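Local structure of outer membrane protein assembly factor BamA (Haemophilus ducreyi, 4K3C) at residues 206-211 with 222-227; 226-231 with 243-248. The protein probably serves as part of the Bam complex, which assembles beta-barrel proteins and inserts them into the outer membrane. One frame throughout, in Å; residues are numbered along the deposited sequence.

Contact 1: 206-211 with 222-227; sequences NLSYTE and GGNIFY
In the wall of the transmembrane beta-barrel, L207 faces I225 and Y209 faces G223 as hydrogen-bonded pairs between two antiparallel neighbours, strands 202-211 and 220-231. L207 N donates to I225 O at 2.7 Å and I225 N returns a bond of the same length to L207 O; Y209 N to G223 O (2.8 Å) and G223 N to Y209 O repeat the exchange at the next hydrogen-bonded pair, beyond S208 and N224. The short strand axes approach to 4.5 Å and run at 174° to each other. Alternation along this Omp85-type barrel separates two kinds of side chain. L207, Y209 and I225 lie on one face, consistent with the lipid side; L207 and I225 are on the surface and meet only loosely, CB to CB at 4.5 Å, while the hydroxyl of Y209 bonds to S190 OG on the other neighbouring strand. The opposite face carries N206, S208 and N224. Here the two asparagine side chains cross at about a right angle, their amide planes 40° apart. In N224, CG is anti to the backbone N (chi1 -167°), beside the carbonyl carbon, and from there the amide reaches N206: ND2 donates to N206 OD1, though the modelled length is too short to be trusted at this resolution. The N224 amide also lies near S208 CB, its exact placement uncertain.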
ATOM      1  N   ASN A 206       1.275 -19.164   2.963  1.00 51.37           N
ATOM      2  CA  ASN A 206       0.364 -18.390   2.190  1.00 27.39           C
ATOM      3  C   ASN A 206       0.568 -18.673   0.710  1.00 32.76           C
ATOM      4  O   ASN A 206       1.663 -18.433   0.173  1.00 31.37           O
ATOM      5  CB  ASN A 206       0.711 -16.940   2.474  1.00 45.22           C
ATOM      6  CG  ASN A 206      -0.083 -15.999   1.654  1.00 56.87           C
ATOM      7  OD1 ASN A 206      -1.312 -16.075   1.631  1.00 61.53           O
ATOM      8  ND2 ASN A 206       0.602 -15.103   0.949  1.00 66.17           N
ATOM      9  N   LEU A 207      -0.453 -19.204   0.038  1.00 28.56           N
ATOM     10  CA  LEU A 207      -0.415 -19.249  -1.426  1.00 27.88           C
ATOM     11  C   LEU A 207      -1.334 -18.181  -1.960  1.00 41.25           C
ATOM     12  O   LEU A 207      -2.451 -18.018  -1.470  1.00 48.63           O
ATOM     13  CB  LEU A 207      -0.862 -20.596  -1.965  1.00 42.05           C
ATOM     14  CG  LEU A 207      -0.537 -20.733  -3.458  1.00 42.34           C
ATOM     15  CD1 LEU A 207      -0.067 -22.136  -3.776  1.00 31.20           C
ATOM     16  CD2 LEU A 207      -1.740 -20.383  -4.316  1.00 49.12           C
ATOM     17  N   SER A 208      -0.888 -17.457  -2.976  1.00 32.66           N
ATOM     18  CA  SER A 208      -1.672 -16.320  -3.456  1.00 34.39           C
ATOM     19  C   SER A 208      -1.588 -16.193  -4.968  1.00 43.51           C
ATOM     20  O   SER A 208      -0.506 -16.354  -5.555  1.00 48.98           O
ATOM     21  CB  SER A 208      -1.182 -15.022  -2.813  1.00 36.37           C
ATOM     22  OG  SER A 208       0.101 -14.671  -3.312  1.00 53.04           O
ATOM     23  N   TYR A 209      -2.735 -15.912  -5.592  1.00 32.83           N
ATOM     24  CA  TYR A 209      -2.781 -15.657  -7.027  1.00 29.50           C
ATOM     25  C   TYR A 209      -3.345 -14.267  -7.352  1.00 29.79           C
ATOM     26  O   TYR A 209      -4.431 -13.924  -6.933  1.00 32.66           O
ATOM     27  CB  TYR A 209      -3.567 -16.758  -7.755  1.00 29.73           C
ATOM     28  CG  TYR A 209      -3.664 -16.549  -9.255  1.00 30.56           C
ATOM     29  CD1 TYR A 209      -2.557 -16.721 -10.081  1.00 37.39           C
ATOM     30  CD2 TYR A 209      -4.855 -16.165  -9.838  1.00 41.29           C
ATOM     31  CE1 TYR A 209      -2.648 -16.519 -11.466  1.00 34.71           C
ATOM     32  CE2 TYR A 209      -4.953 -15.955 -11.205  1.00 52.89           C
ATOM     33  CZ  TYR A 209      -3.853 -16.138 -12.018  1.00 43.39           C
ATOM     34  OH  TYR A 209      -3.994 -15.914 -13.376  1.00 42.49           O
ATOM     35  N   THR A 210      -2.615 -13.484  -8.131  1.00 35.71           N
ATOM     36  CA  THR A 210      -3.049 -12.131  -8.438  1.00 47.10           C
ATOM     37  C   THR A 210      -3.281 -11.870  -9.930  1.00 51.04           C
ATOM     38  O   THR A 210      -2.349 -11.902 -10.726  1.00 53.72           O
ATOM     39  CB  THR A 210      -2.005 -11.112  -7.940  1.00 54.88           C
ATOM     40  OG1 THR A 210      -1.443 -11.564  -6.702  1.00 59.04           O
ATOM     41  CG2 THR A 210      -2.646  -9.768  -7.737  1.00 53.66           C
ATOM     42  N   GLU A 211      -4.522 -11.589 -10.303  1.00 52.94           N
ATOM     43  CA  GLU A 211      -4.826 -11.148 -11.663  1.00 56.54           C
ATOM     44  C   GLU A 211      -5.037  -9.618 -11.689  1.00 54.64           C
ATOM     45  O   GLU A 211      -6.044  -9.105 -11.191  1.00 60.70           O
ATOM     46  CB  GLU A 211      -6.047 -11.902 -12.209  1.00 33.52           C
ATOM     47  CG  GLU A 211      -6.424 -11.610 -13.665  1.00 37.98           C
ATOM     48  CD  GLU A 211      -5.295 -11.825 -14.663  1.00 65.31           C
ATOM     49  OE1 GLU A 211      -4.723 -10.815 -15.142  1.00 75.16           O
ATOM     50  OE2 GLU A 211      -4.996 -12.999 -14.985  1.00 71.94           O
ATOM     51  N   GLY A 222      -7.738 -11.000  -6.618  1.00 49.65           N
ATOM     52  CA  GLY A 222      -6.759 -11.691  -5.809  1.00 41.59           C
ATOM     53  C   GLY A 222      -7.325 -12.952  -5.180  1.00 43.57           C
ATOM     54  O   GLY A 222      -8.436 -12.967  -4.649  1.00 49.68           O
ATOM     55  N   GLY A 223      -6.557 -14.030  -5.236  1.00 33.98           N
ATOM     56  CA  GLY A 223      -6.910 -15.238  -4.519  1.00 32.11           C
ATOM     57  C   GLY A 223      -5.857 -15.546  -3.478  1.00 43.54           C
ATOM     58  O   GLY A 223      -4.669 -15.311  -3.703  1.00 45.99           O
ATOM     59  N   ASN A 224      -6.282 -16.062  -2.336  1.00 27.69           N
ATOM     60  CA  ASN A 224      -5.333 -16.380  -1.311  1.00 27.36           C
ATOM     61  C   ASN A 224      -5.784 -17.590  -0.544  1.00 40.47           C
ATOM     62  O   ASN A 224      -6.957 -17.708  -0.242  1.00 43.04           O
ATOM     63  CB  ASN A 224      -5.166 -15.180  -0.385  1.00 32.76           C
ATOM     64  CG  ASN A 224      -3.956 -15.305   0.533  1.00 48.54           C
ATOM     65  OD1 ASN A 224      -4.095 -15.538   1.736  1.00 67.36           O
ATOM     66  ND2 ASN A 224      -2.763 -15.146  -0.030  1.00 42.43           N
ATOM     67  N   ILE A 225      -4.858 -18.499  -0.258  1.00 27.32           N
ATOM     68  CA  ILE A 225      -5.120 -19.639   0.588  1.00 27.41           C
ATOM     69  C   ILE A 225      -4.009 -19.636   1.606  1.00 32.52           C
ATOM     70  O   ILE A 225      -2.841 -19.486   1.251  1.00 32.58           O
ATOM     71  CB  ILE A 225      -4.961 -20.940  -0.170  1.00 36.86           C
ATOM     72  CG1 ILE A 225      -5.813 -20.948  -1.431  1.00 34.05           C
ATOM     73  CG2 ILE A 225      -5.267 -22.138   0.739  1.00 27.95           C
ATOM     74  CD1 ILE A 225      -5.483 -22.136  -2.340  1.00 40.58           C
ATOM     75  N   PHE A 226      -4.343 -19.845   2.870  1.00 27.31           N
ATOM     76  CA  PHE A 226      -3.373 -19.605   3.915  1.00 34.95           C
ATOM     77  C   PHE A 226      -3.601 -20.467   5.126  1.00 41.73           C
ATOM     78  O   PHE A 226      -4.724 -20.893   5.421  1.00 41.51           O
ATOM     79  CB  PHE A 226      -3.423 -18.135   4.353  1.00 35.04           C
ATOM     80  CG  PHE A 226      -4.733 -17.738   4.969  1.00 36.05           C
ATOM     81  CD1 PHE A 226      -5.775 -17.272   4.171  1.00 26.88           C
ATOM     82  CD2 PHE A 226      -4.927 -17.834   6.344  1.00 34.85           C
ATOM     83  CE1 PHE A 226      -6.998 -16.917   4.726  1.00 44.31           C
ATOM     84  CE2 PHE A 226      -6.149 -17.478   6.909  1.00 40.27           C
ATOM     85  CZ  PHE A 226      -7.188 -17.019   6.098  1.00 42.19           C
ATOM     86  N   TYR A 227      -2.511 -20.666   5.851  1.00 44.72           N
ATOM     87  CA  TYR A 227      -2.522 -21.365   7.108  1.00 44.63           C
ATOM     88  C   TYR A 227      -1.742 -20.503   8.115  1.00 36.74           C
ATOM     89  O   TYR A 227      -0.686 -19.960   7.799  1.00 32.84           O
ATOM     90  CB  TYR A 227      -1.900 -22.747   6.887  1.00 50.28           C
ATOM     91  CG  TYR A 227      -1.380 -23.455   8.111  1.00 56.24           C
ATOM     92  CD1 TYR A 227      -2.227 -23.805   9.153  1.00 65.88           C
ATOM     93  CD2 TYR A 227      -0.047 -23.809   8.206  1.00 56.11           C
ATOM     94  CE1 TYR A 227      -1.757 -24.473  10.266  1.00 66.48           C
ATOM     95  CE2 TYR A 227       0.436 -24.468   9.313  1.00 61.93           C
ATOM     96  CZ  TYR A 227      -0.423 -24.800  10.342  1.00 67.98           C
ATOM     97  OH  TYR A 227       0.060 -25.469  11.450  1.00 73.32           O
TER

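Contact 2: 226-231 with 243-248; sequences FYEDYD and RKTYGA
F226 lays its ring over G247, and the R243 guanidinium meets both Y230 and E228, all on one face of the beta hairpin formed by barrel strands 220-231 and 242-254. In F226, chi1 of 64° puts CG between the backbone N and the carbonyl carbon; the ring lies over G247, whose CA makes a CH-pi contact over its face, 4.0 Å from the ring centroid. Lacking a side chain, the glycine lets the ring come down on its backbone. The other face, consistent with the outside of the barrel, carries Y227 and Y246, whose side chains lie side by side and point the same way. Their rings are nearly parallel (19°) but slid apart, with centroids separated by 5.2 Å and Y227 CD1 beside Y246 CE2. K244 CG lies at the edge of the Y227 ring, in its plane and 3.6 Å from CE1, and the extended chain carries CE on to Y227 OH. Backbone bonds pair E228 with T245 and Y230 with R243, the former through E228 N to T245 O at 2.7 Å. R243 is bent at chi3 (63°), and its guanidinium lies flat on Y230, NH2 over the ring face and centres 4.7 Å apart. At the guanidinium edge NH1 forms a salt bridge with E228 OE2; the modelled length is too short to be relied on. E228 OE1 is hydrogen-bonded to S202 OG.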
ATOM      1  N   PHE A 226      -4.343 -19.845   2.870  1.00 27.31           N
ATOM      2  CA  PHE A 226      -3.373 -19.605   3.915  1.00 34.95           C
ATOM      3  C   PHE A 226      -3.601 -20.467   5.126  1.00 41.73           C
ATOM      4  O   PHE A 226      -4.724 -20.893   5.421  1.00 41.51           O
ATOM      5  CB  PHE A 226      -3.423 -18.135   4.353  1.00 35.04           C
ATOM      6  CG  PHE A 226      -4.733 -17.738   4.969  1.00 36.05           C
ATOM      7  CD1 PHE A 226      -5.775 -17.272   4.171  1.00 26.88           C
ATOM      8  CD2 PHE A 226      -4.927 -17.834   6.344  1.00 34.85           C
ATOM      9  CE1 PHE A 226      -6.998 -16.917   4.726  1.00 44.31           C
ATOM     10  CE2 PHE A 226      -6.149 -17.478   6.909  1.00 40.27           C
ATOM     11  CZ  PHE A 226      -7.188 -17.019   6.098  1.00 42.19           C
ATOM     12  N   TYR A 227      -2.511 -20.666   5.851  1.00 44.72           N
ATOM     13  CA  TYR A 227      -2.522 -21.365   7.108  1.00 44.63           C
ATOM     14  C   TYR A 227      -1.742 -20.503   8.115  1.00 36.74           C
ATOM     15  O   TYR A 227      -0.686 -19.960   7.799  1.00 32.84           O
ATOM     16  CB  TYR A 227      -1.900 -22.747   6.887  1.00 50.28           C
ATOM     17  CG  TYR A 227      -1.380 -23.455   8.111  1.00 56.24           C
ATOM     18  CD1 TYR A 227      -2.227 -23.805   9.153  1.00 65.88           C
ATOM     19  CD2 TYR A 227      -0.047 -23.809   8.206  1.00 56.11           C
ATOM     20  CE1 TYR A 227      -1.757 -24.473  10.266  1.00 66.48           C
ATOM     21  CE2 TYR A 227       0.436 -24.468   9.313  1.00 61.93           C
ATOM     22  CZ  TYR A 227      -0.423 -24.800  10.342  1.00 67.98           C
ATOM     23  OH  TYR A 227       0.060 -25.469  11.450  1.00 73.32           O
ATOM     24  N   GLU A 228      -2.285 -20.322   9.309  1.00 38.34           N
ATOM     25  CA  GLU A 228      -1.549 -19.628  10.345  1.00 28.44           C
ATOM     26  C   GLU A 228      -1.553 -20.487  11.589  1.00 48.59           C
ATOM     27  O   GLU A 228      -2.590 -21.007  11.985  1.00 45.61           O
ATOM     28  CB  GLU A 228      -2.136 -18.248  10.664  1.00 46.87           C
ATOM     29  CG  GLU A 228      -1.473 -17.588  11.896  1.00 60.00           C
ATOM     30  CD  GLU A 228      -2.019 -16.201  12.242  1.00 76.11           C
ATOM     31  OE1 GLU A 228      -1.214 -15.297  12.570  1.00 79.52           O
ATOM     32  OE2 GLU A 228      -3.252 -16.016  12.207  1.00 82.45           O
ATOM     33  N   ASP A 229      -0.379 -20.644  12.193  1.00 53.26           N
ATOM     34  CA  ASP A 229      -0.253 -21.317  13.476  1.00 49.87           C
ATOM     35  C   ASP A 229       0.165 -20.315  14.535  1.00 45.63           C
ATOM     36  O   ASP A 229       1.352 -20.043  14.681  1.00 49.42           O
ATOM     37  CB  ASP A 229       0.770 -22.446  13.397  1.00 53.39           C
ATOM     38  CG  ASP A 229       0.747 -23.335  14.625  1.00 74.83           C
ATOM     39  OD1 ASP A 229      -0.347 -23.510  15.205  1.00 82.79           O
ATOM     40  OD2 ASP A 229       1.816 -23.858  15.015  1.00 85.77           O
ATOM     41  N   TYR A 230      -0.820 -19.776  15.260  1.00 44.09           N
ATOM     42  CA  TYR A 230      -0.621 -18.749  16.300  1.00 40.97           C
ATOM     43  C   TYR A 230      -0.425 -19.358  17.680  1.00 43.91           C
ATOM     44  O   TYR A 230      -1.120 -20.311  18.056  1.00 44.17           O
ATOM     45  CB  TYR A 230      -1.829 -17.825  16.350  1.00 30.14           C
ATOM     46  CG  TYR A 230      -1.689 -16.638  17.251  1.00 37.28           C
ATOM     47  CD1 TYR A 230      -0.937 -15.547  16.866  1.00 38.32           C
ATOM     48  CD2 TYR A 230      -2.339 -16.582  18.481  1.00 44.62           C
ATOM     49  CE1 TYR A 230      -0.809 -14.427  17.691  1.00 48.48           C
ATOM     50  CE2 TYR A 230      -2.226 -15.461  19.314  1.00 42.43           C
ATOM     51  CZ  TYR A 230      -1.457 -14.388  18.907  1.00 49.14           C
ATOM     52  OH  TYR A 230      -1.310 -13.273  19.700  1.00 54.20           O
ATOM     53  N   ASP A 231       0.531 -18.813  18.425  1.00 43.42           N
ATOM     54  CA  ASP A 231       0.799 -19.276  19.778  1.00 46.18           C
ATOM     55  C   ASP A 231       1.458 -18.182  20.570  1.00 42.15           C
ATOM     56  O   ASP A 231       2.585 -17.791  20.319  1.00 50.75           O
ATOM     57  CB  ASP A 231       1.676 -20.516  19.796  1.00 51.63           C
ATOM     58  CG  ASP A 231       1.960 -21.010  21.210  1.00 59.77           C
ATOM     59  OD1 ASP A 231       1.630 -20.297  22.190  1.00 54.36           O
ATOM     60  OD2 ASP A 231       2.530 -22.121  21.336  1.00 58.40           O
ATOM     61  N   ARG A 243      -4.099 -20.767  18.547  1.00 33.03           N
ATOM     62  CA  ARG A 243      -5.041 -20.748  17.434  1.00 32.90           C
ATOM     63  C   ARG A 243      -4.401 -21.275  16.171  1.00 36.52           C
ATOM     64  O   ARG A 243      -3.301 -20.879  15.802  1.00 48.59           O
ATOM     65  CB  ARG A 243      -5.564 -19.339  17.175  1.00 36.01           C
ATOM     66  CG  ARG A 243      -6.787 -19.302  16.273  1.00 34.85           C
ATOM     67  CD  ARG A 243      -7.048 -17.908  15.752  1.00 38.40           C
ATOM     68  NE  ARG A 243      -5.940 -17.435  14.928  1.00 49.27           N
ATOM     69  CZ  ARG A 243      -5.178 -16.379  15.207  1.00 64.95           C
ATOM     70  NH1 ARG A 243      -4.197 -16.043  14.377  1.00 66.23           N
ATOM     71  NH2 ARG A 243      -5.392 -15.657  16.308  1.00 69.09           N
ATOM     72  N   LYS A 244      -5.097 -22.174  15.504  1.00 37.65           N
ATOM     73  CA  LYS A 244      -4.599 -22.732  14.265  1.00 44.27           C
ATOM     74  C   LYS A 244      -5.665 -22.368  13.270  1.00 53.79           C
ATOM     75  O   LYS A 244      -6.846 -22.657  13.480  1.00 52.82           O
ATOM     76  CB  LYS A 244      -4.480 -24.252  14.387  1.00 46.08           C
ATOM     77  CG  LYS A 244      -3.543 -24.925  13.408  1.00 62.36           C
ATOM     78  CD  LYS A 244      -3.383 -26.406  13.791  1.00 85.83           C
ATOM     79  CE  LYS A 244      -2.312 -27.132  12.972  1.00 94.59           C
ATOM     80  NZ  LYS A 244      -2.151 -28.555  13.396  1.00 91.82           N
ATOM     81  N   THR A 245      -5.299 -21.677  12.205  1.00 30.09           N
ATOM     82  CA  THR A 245      -6.343 -21.397  11.257  1.00 33.66           C
ATOM     83  C   THR A 245      -5.953 -21.591   9.814  1.00 38.80           C
ATOM     84  O   THR A 245      -4.813 -21.344   9.426  1.00 40.27           O
ATOM     85  CB  THR A 245      -6.997 -20.025  11.458  1.00 30.72           C
ATOM     86  OG1 THR A 245      -7.044 -19.353  10.193  1.00 33.63           O
ATOM     87  CG2 THR A 245      -6.239 -19.205  12.455  1.00 29.22           C
ATOM     88  N   TYR A 246      -6.923 -22.070   9.040  1.00 36.82           N
ATOM     89  CA  TYR A 246      -6.785 -22.164   7.608  1.00 38.04           C
ATOM     90  C   TYR A 246      -7.944 -21.400   7.000  1.00 40.11           C
ATOM     91  O   TYR A 246      -9.005 -21.280   7.611  1.00 29.06           O
ATOM     92  CB  TYR A 246      -6.876 -23.607   7.139  1.00 36.06           C
ATOM     93  CG  TYR A 246      -6.331 -24.664   8.061  1.00 54.22           C
ATOM     94  CD1 TYR A 246      -7.102 -25.179   9.105  1.00 67.60           C
ATOM     95  CD2 TYR A 246      -5.080 -25.219   7.840  1.00 65.25           C
ATOM     96  CE1 TYR A 246      -6.621 -26.197   9.930  1.00 74.00           C
ATOM     97  CE2 TYR A 246      -4.585 -26.237   8.657  1.00 77.51           C
ATOM     98  CZ  TYR A 246      -5.355 -26.724   9.702  1.00 84.59           C
ATOM     99  OH  TYR A 246      -4.848 -27.737  10.509  1.00 91.18           O
ATOM    100  N   GLY A 247      -7.751 -20.902   5.789  1.00 28.26           N
ATOM    101  CA  GLY A 247      -8.823 -20.215   5.107  1.00 28.19           C
ATOM    102  C   GLY A 247      -8.457 -19.984   3.660  1.00 34.87           C
ATOM    103  O   GLY A 247      -7.391 -20.387   3.220  1.00 30.07           O
ATOM    104  N   ALA A 248      -9.344 -19.335   2.920  1.00 27.94           N
ATOM    105  CA  ALA A 248      -9.102 -19.050   1.521  1.00 27.85           C
ATOM    106  C   ALA A 248     -10.001 -17.907   1.116  1.00 40.09           C
ATOM    107  O   ALA A 248     -11.071 -17.731   1.688  1.00 42.30           O
ATOM    108  CB  ALA A 248      -9.391 -20.268   0.693  1.00 31.01           C
TER

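Overall arrangement
Contacts 1 and 2 are successive strand pairings of the barrel wall, with strand 220-231 as the common middle member and their centres about 14 Å apart. F226 and Y227 belong to both. The backbone groups of the middle strand alternate between its neighbours: I225 bonds toward 202-211, whereas N224 and F226 bond toward 242-254, at S249 and G247. Where the contacts meet, I225 CG2 packs against G247 O and N224 O against A248 CB, each at 3.7 Å. The face bearing N206, S208 and N224 in contact 1 continues through F226 into E228, Y230, T245 and R243 of contact 2. Both pairings lie in the Omp85 barrel, on the same side of the chain's centre.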